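PDB 1WV8: DUF1902 domain-containing protein from Thermus thermophilus, which is of unknown function, a small alpha/beta protein with one helix on a mixed sheet, found here as a dimer. Local coordinates for residues Trp17-Asp22 with Glu35-Lys40; Leu27-Ala32 with Ala42-Glu47. All blocks are in the same frame, centred on the assembly; numbering follows the deposited sequence.

Contact 1: Trp17-Asp22 with Glu35-Lys40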
loop_
_atom_site.group_PDB
_atom_site.type_symbol
_atom_site.label_atom_id
_atom_site.label_comp_id
_atom_site.label_asym_id
_atom_site.label_seq_id
_atom_site.Cartn_x
_atom_site.Cartn_y
_atom_site.Cartn_z
ATOM N N TRP A 17 -9.045 0.799 8.715
ATOM C CA TRP A 17 -7.698 0.350 8.374
ATOM C C TRP A 17 -6.860 0.920 9.489
ATOM O O TRP A 17 -7.055 2.066 9.876
ATOM C CB TRP A 17 -7.232 0.939 7.036
ATOM C CG TRP A 17 -7.855 0.299 5.844
ATOM C CD1 TRP A 17 -8.985 0.705 5.175
ATOM C CD2 TRP A 17 -7.368 -0.849 5.157
ATOM N NE1 TRP A 17 -9.219 -0.128 4.107
ATOM C CE2 TRP A 17 -8.241 -1.090 4.076
ATOM C CE3 TRP A 17 -6.278 -1.704 5.353
ATOM C CZ2 TRP A 17 -8.047 -2.157 3.186
ATOM C CZ3 TRP A 17 -6.091 -2.758 4.473
ATOM C CH2 TRP A 17 -6.972 -2.974 3.402
ATOM N N VAL A 18 -5.919 0.137 9.998
ATOM C CA VAL A 18 -5.094 0.583 11.112
ATOM C C VAL A 18 -3.628 0.656 10.742
ATOM O O VAL A 18 -3.070 -0.305 10.236
ATOM C CB VAL A 18 -5.270 -0.378 12.312
ATOM C CG1 VAL A 18 -4.243 -0.075 13.388
ATOM C CG2 VAL A 18 -6.681 -0.245 12.854
ATOM N N ALA A 19 -3.006 1.795 11.021
ATOM C CA ALA A 19 -1.605 1.983 10.674
ATOM C C ALA A 19 -0.656 1.333 11.672
ATOM O O ALA A 19 -0.872 1.374 12.883
ATOM C CB ALA A 19 -1.306 3.464 10.561
ATOM N N GLU A 20 0.405 0.738 11.145
ATOM C CA GLU A 20 1.415 0.085 11.963
ATOM C C GLU A 20 2.777 0.310 11.316
ATOM O O GLU A 20 2.944 0.068 10.127
ATOM C CB GLU A 20 1.126 -1.419 12.047
ATOM C CG GLU A 20 2.166 -2.233 12.797
ATOM C CD GLU A 20 2.361 -1.749 14.225
ATOM O OE1 GLU A 20 1.432 -1.108 14.769
ATOM O OE2 GLU A 20 3.444 -2.014 14.797
ATOM N N SER A 21 3.759 0.762 12.084
ATOM C CA SER A 21 5.069 0.981 11.497
ATOM C C SER A 21 6.247 0.745 12.424
ATOM O O SER A 21 6.270 1.220 13.550
ATOM C CB SER A 21 5.168 2.398 10.942
ATOM O OG SER A 21 6.416 2.587 10.296
ATOM N N ASP A 22 7.239 0.023 11.922
ATOM C CA ASP A 22 8.447 -0.265 12.678
ATOM C C ASP A 22 9.467 0.855 12.430
ATOM O O ASP A 22 10.473 0.959 13.138
ATOM C CB ASP A 22 9.033 -1.608 12.237
ATOM C CG ASP A 22 10.012 -2.175 13.241
ATOM O OD1 ASP A 22 9.581 -2.496 14.370
ATOM O OD2 ASP A 22 11.210 -2.297 12.907
ATOM N N GLU A 35 -7.537 6.015 1.524
ATOM C CA GLU A 35 -7.234 7.388 1.117
ATOM C C GLU A 35 -7.090 8.257 2.365
ATOM O O GLU A 35 -6.092 8.966 2.528
ATOM C CB GLU A 35 -8.345 7.946 0.220
ATOM C CG GLU A 35 -8.350 7.427 -1.225
ATOM C CD GLU A 35 -8.575 5.920 -1.350
ATOM O OE1 GLU A 35 -9.403 5.359 -0.595
ATOM O OE2 GLU A 35 -7.931 5.298 -2.222
ATOM N N GLU A 36 -8.092 8.191 3.242
ATOM C CA GLU A 36 -8.093 8.947 4.494
ATOM C C GLU A 36 -6.914 8.557 5.394
ATOM O O GLU A 36 -6.319 9.404 6.066
ATOM C CB GLU A 36 -9.402 8.712 5.255
ATOM C CG GLU A 36 -10.650 9.163 4.523
ATOM C CD GLU A 36 -11.918 8.841 5.289
ATOM O OE1 GLU A 36 -11.998 9.210 6.480
ATOM O OE2 GLU A 36 -12.832 8.222 4.704
ATOM N N LEU A 37 -6.586 7.272 5.425
ATOM C CA LEU A 37 -5.463 6.822 6.232
ATOM C C LEU A 37 -4.204 7.520 5.713
ATOM O O LEU A 37 -3.345 7.939 6.496
ATOM C CB LEU A 37 -5.280 5.314 6.108
ATOM C CG LEU A 37 -4.831 4.488 7.323
ATOM C CD1 LEU A 37 -3.889 3.444 6.811
ATOM C CD2 LEU A 37 -4.136 5.319 8.387
ATOM N N LEU A 38 -4.092 7.636 4.388
ATOM C CA LEU A 38 -2.929 8.293 3.783
ATOM C C LEU A 38 -2.899 9.750 4.193
ATOM O O LEU A 38 -1.876 10.253 4.637
ATOM C CB LEU A 38 -2.975 8.214 2.259
ATOM C CG LEU A 38 -2.153 7.097 1.616
ATOM C CD1 LEU A 38 -2.452 7.025 0.131
ATOM C CD2 LEU A 38 -0.674 7.344 1.862
ATOM N N ALA A 39 -4.032 10.419 4.027
ATOM C CA ALA A 39 -4.149 11.821 4.395
ATOM C C ALA A 39 -3.679 12.011 5.838
ATOM O O ALA A 39 -2.770 12.806 6.108
ATOM C CB ALA A 39 -5.595 12.277 4.243
ATOM N N LYS A 40 -4.282 11.267 6.765
ATOM C CA LYS A 40 -3.909 11.387 8.171
ATOM C C LYS A 40 -2.412 11.151 8.390
ATOM O O LYS A 40 -1.766 11.897 9.128
ATOM C CB LYS A 40 -4.736 10.419 9.019
ATOM C CG LYS A 40 -6.232 10.682 8.951
ATOM C CD LYS A 40 -7.014 9.814 9.923
ATOM C CE LYS A 40 -8.486 10.221 9.946
ATOM N NZ LYS A 40 -9.281 9.476 10.963
#
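Leu37 of helix 34-51 reaches across to strand 16-20 and lays its two methyl groups against the strand residues Trp17 and Ala19, which places the contact in the helix-on-sheet core of this small alpha/beta fold of the DUF1902 family. The two branches of the leucine divide the work. CD1 meets the first side-chain carbon of the tryptophan, with Leu37 CD1 4.2 Å from Trp17 CB, while the other branch carries Leu37 CD2 to 4.0 Å from Ala19 CB. Because Trp17 and Ala19 are two positions apart on an extended strand, both side chains leave the strand toward the helix, and the forked end of Leu37 spans the pair with Val18 turned away between them.

The indole itself takes little part. With CG beside the backbone N and anti to the carbonyl carbon (chi1 -75°), the ring leads away from Leu37 and only its root, CB, is left to meet the leucine; its rings meet Trp10, and it also packs on Ala8 and Ala66 of its own chain and on Glu35 of the second subunit. Leu37 in turn touches Ala8 and Leu64, so that one side chain is applied to three strands of the sheet as well as to Ala31 on the fourth. No hydrogen bond crosses between 17-22 and 35-40, and the three touching residues are all buried. Between the two methyl contacts, the branch point of the leucine faces the backbone of the strand, Leu37 CG standing 4.2 Å from Trp17 O.

Contact 2: Leu27-Ala32 with Ala42-Glu47; sequences LATEAA and AVMVPE
The second half of helix 34-51 is joined to the segment leading into the short outermost strand 30-31 through one long side chain, that of Met44, present as selenomethionine. Its selenium lies against Thr29, where Met44 SE is 3.7 Å from Thr29 CB. The hydroxyl and the methyl group of the threonine flank this closest point: Thr29 OG1 is 3.9 Å from Met44 SE, and Thr29 CG2 is 4.1 Å from it. The two side chains run past one another in opposite directions, so the selenium sits alongside the threonine's branch point and touches both arms.

The chain bends at the CG-SE bond (chi3 58°), which turns the terminal methyl CE off Thr29 and along the segment toward Ala28 and Leu27. In the helix-on-sheet fold this packs the helix on the residues that lead into edge strand 30-31, which borders strand 16-20; Thr29 is tied to that neighbour by backbone hydrogen bonding with Ala19. Leu27 and Thr29 also pack on Ala19, and both meet further helix residues, Leu48 and Leu41 respectively.

Unlike the buried threonine, Met44 remains partly exposed, and no hydrogen bond links the two segments. The next residue, Val45, packs on Leu4 and Val24 of its own chain and on Leu70 of the second subunit. At the far end of the selenomethionine, Met44 CE stands 4.0 Å from Ala28 O and makes an apolar contact with Leu27, 4.2 Å from Leu27 CD1.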
loop_
_atom_site.group_PDB
_atom_site.type_symbol
_atom_site.label_atom_id
_atom_site.label_comp_id
_atom_site.label_asym_id
_atom_site.label_seq_id
_atom_site.Cartn_x
_atom_site.Cartn_y
_atom_site.Cartn_z
ATOM N N LEU A 27 3.363 5.419 16.425
ATOM C CA LEU A 27 2.329 5.587 15.416
ATOM C C LEU A 27 1.075 4.820 15.811
ATOM O O LEU A 27 1.089 3.596 15.963
ATOM C CB LEU A 27 2.818 5.114 14.041
ATOM C CG LEU A 27 1.763 5.159 12.930
ATOM C CD1 LEU A 27 1.112 6.542 12.869
ATOM C CD2 LEU A 27 2.413 4.816 11.599
ATOM N N ALA A 28 -0.011 5.557 15.989
ATOM C CA ALA A 28 -1.280 4.955 16.354
ATOM C C ALA A 28 -2.363 5.729 15.625
ATOM O O ALA A 28 -2.744 6.821 16.048
ATOM C CB ALA A 28 -1.482 5.039 17.859
ATOM N N THR A 29 -2.849 5.179 14.520
ATOM C CA THR A 29 -3.882 5.867 13.756
ATOM C C THR A 29 -4.609 4.948 12.783
ATOM O O THR A 29 -4.046 3.963 12.297
ATOM C CB THR A 29 -3.279 7.069 12.982
ATOM O OG1 THR A 29 -4.293 7.670 12.164
ATOM C CG2 THR A 29 -2.106 6.619 12.107
ATOM N N GLU A 30 -5.869 5.270 12.510
ATOM C CA GLU A 30 -6.679 4.477 11.594
ATOM C C GLU A 30 -7.647 5.396 10.858
ATOM O O GLU A 30 -7.756 6.572 11.189
ATOM C CB GLU A 30 -7.483 3.418 12.354
ATOM C CG GLU A 30 -8.606 4.008 13.178
ATOM C CD GLU A 30 -8.216 4.223 14.620
ATOM O OE1 GLU A 30 -7.078 4.663 14.878
ATOM O OE2 GLU A 30 -9.062 3.954 15.495
ATOM N N ALA A 31 -8.356 4.833 9.879
ATOM C CA ALA A 31 -9.322 5.574 9.074
ATOM C C ALA A 31 -10.208 4.596 8.310
ATOM O O ALA A 31 -9.777 3.495 7.965
ATOM C CB ALA A 31 -8.584 6.503 8.084
ATOM N N ALA A 32 -11.444 5.007 8.049
ATOM C CA ALA A 32 -12.405 4.184 7.320
ATOM C C ALA A 32 -11.928 3.763 5.931
ATOM O O ALA A 32 -12.295 2.702 5.447
ATOM C CB ALA A 32 -13.736 4.925 7.204
ATOM N N ALA A 42 0.129 11.610 6.354
ATOM C CA ALA A 42 0.919 12.709 5.815
ATOM C C ALA A 42 1.165 13.785 6.859
ATOM O O ALA A 42 2.213 14.429 6.868
ATOM C CB ALA A 42 0.213 13.310 4.611
ATOM N N VAL A 43 0.193 13.968 7.742
ATOM C CA VAL A 43 0.291 14.968 8.793
ATOM C C VAL A 43 1.020 14.436 10.027
ATOM O O VAL A 43 2.029 14.997 10.455
ATOM C CB VAL A 43 -1.105 15.444 9.226
ATOM C CG1 VAL A 43 -0.977 16.522 10.270
ATOM C CG2 VAL A 43 -1.882 15.958 8.024
HETATM N N MSE A 44 0.508 13.346 10.585
HETATM C CA MSE A 44 1.080 12.745 11.785
HETATM C C MSE A 44 2.518 12.245 11.741
HETATM O O MSE A 44 3.280 12.483 12.675
HETATM C CB MSE A 44 0.204 11.591 12.248
HETATM C CG MSE A 44 -1.113 12.004 12.846
HETATM SE SE MSE A 44 -1.951 10.433 13.564
HETATM C CE MSE A 44 -0.565 9.894 14.815
ATOM N N VAL A 45 2.886 11.534 10.679
ATOM C CA VAL A 45 4.233 10.980 10.573
ATOM C C VAL A 45 5.379 11.985 10.721
ATOM O O VAL A 45 6.348 11.721 11.428
ATOM C CB VAL A 45 4.408 10.193 9.250
ATOM C CG1 VAL A 45 5.869 9.810 9.053
ATOM C CG2 VAL A 45 3.551 8.930 9.292
ATOM N N PRO A 46 5.290 13.150 10.059
ATOM C CA PRO A 46 6.402 14.094 10.222
ATOM C C PRO A 46 6.511 14.456 11.699
ATOM O O PRO A 46 7.583 14.336 12.311
ATOM C CB PRO A 46 5.979 15.282 9.357
ATOM C CG PRO A 46 5.123 14.637 8.294
ATOM C CD PRO A 46 4.293 13.671 9.110
ATOM N N GLU A 47 5.378 14.877 12.257
ATOM C CA GLU A 47 5.273 15.261 13.662
ATOM C C GLU A 47 5.915 14.238 14.591
ATOM O O GLU A 47 6.723 14.595 15.446
ATOM C CB GLU A 47 3.804 15.429 14.059
ATOM C CG GLU A 47 3.004 16.351 13.161
ATOM C CD GLU A 47 1.551 16.471 13.598
ATOM O OE1 GLU A 47 0.917 15.422 13.851
ATOM O OE2 GLU A 47 1.038 17.608 13.683
#

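How the contacts relate
Contacts 1 and 2 have centres about 6 Å apart and share helix 34-51, contact 1 using its earlier part and contact 2 a later one. Along the chain their segments alternate: 17-22, 27-32, 35-40, then 42-47. The strands involved, 16-20 and 30-31, are antiparallel neighbours in the sheet, and a probable hydrogen bond joins them directly, with Trp17 N 2.9 Å from Ala31 O. The helix packs at successive points along its length, first on strand 16-20 and then on the segment leading into strand 30-31. Both contacts also reach the second subunit, so the helix-sheet core of each chain adjoins the dimer interface.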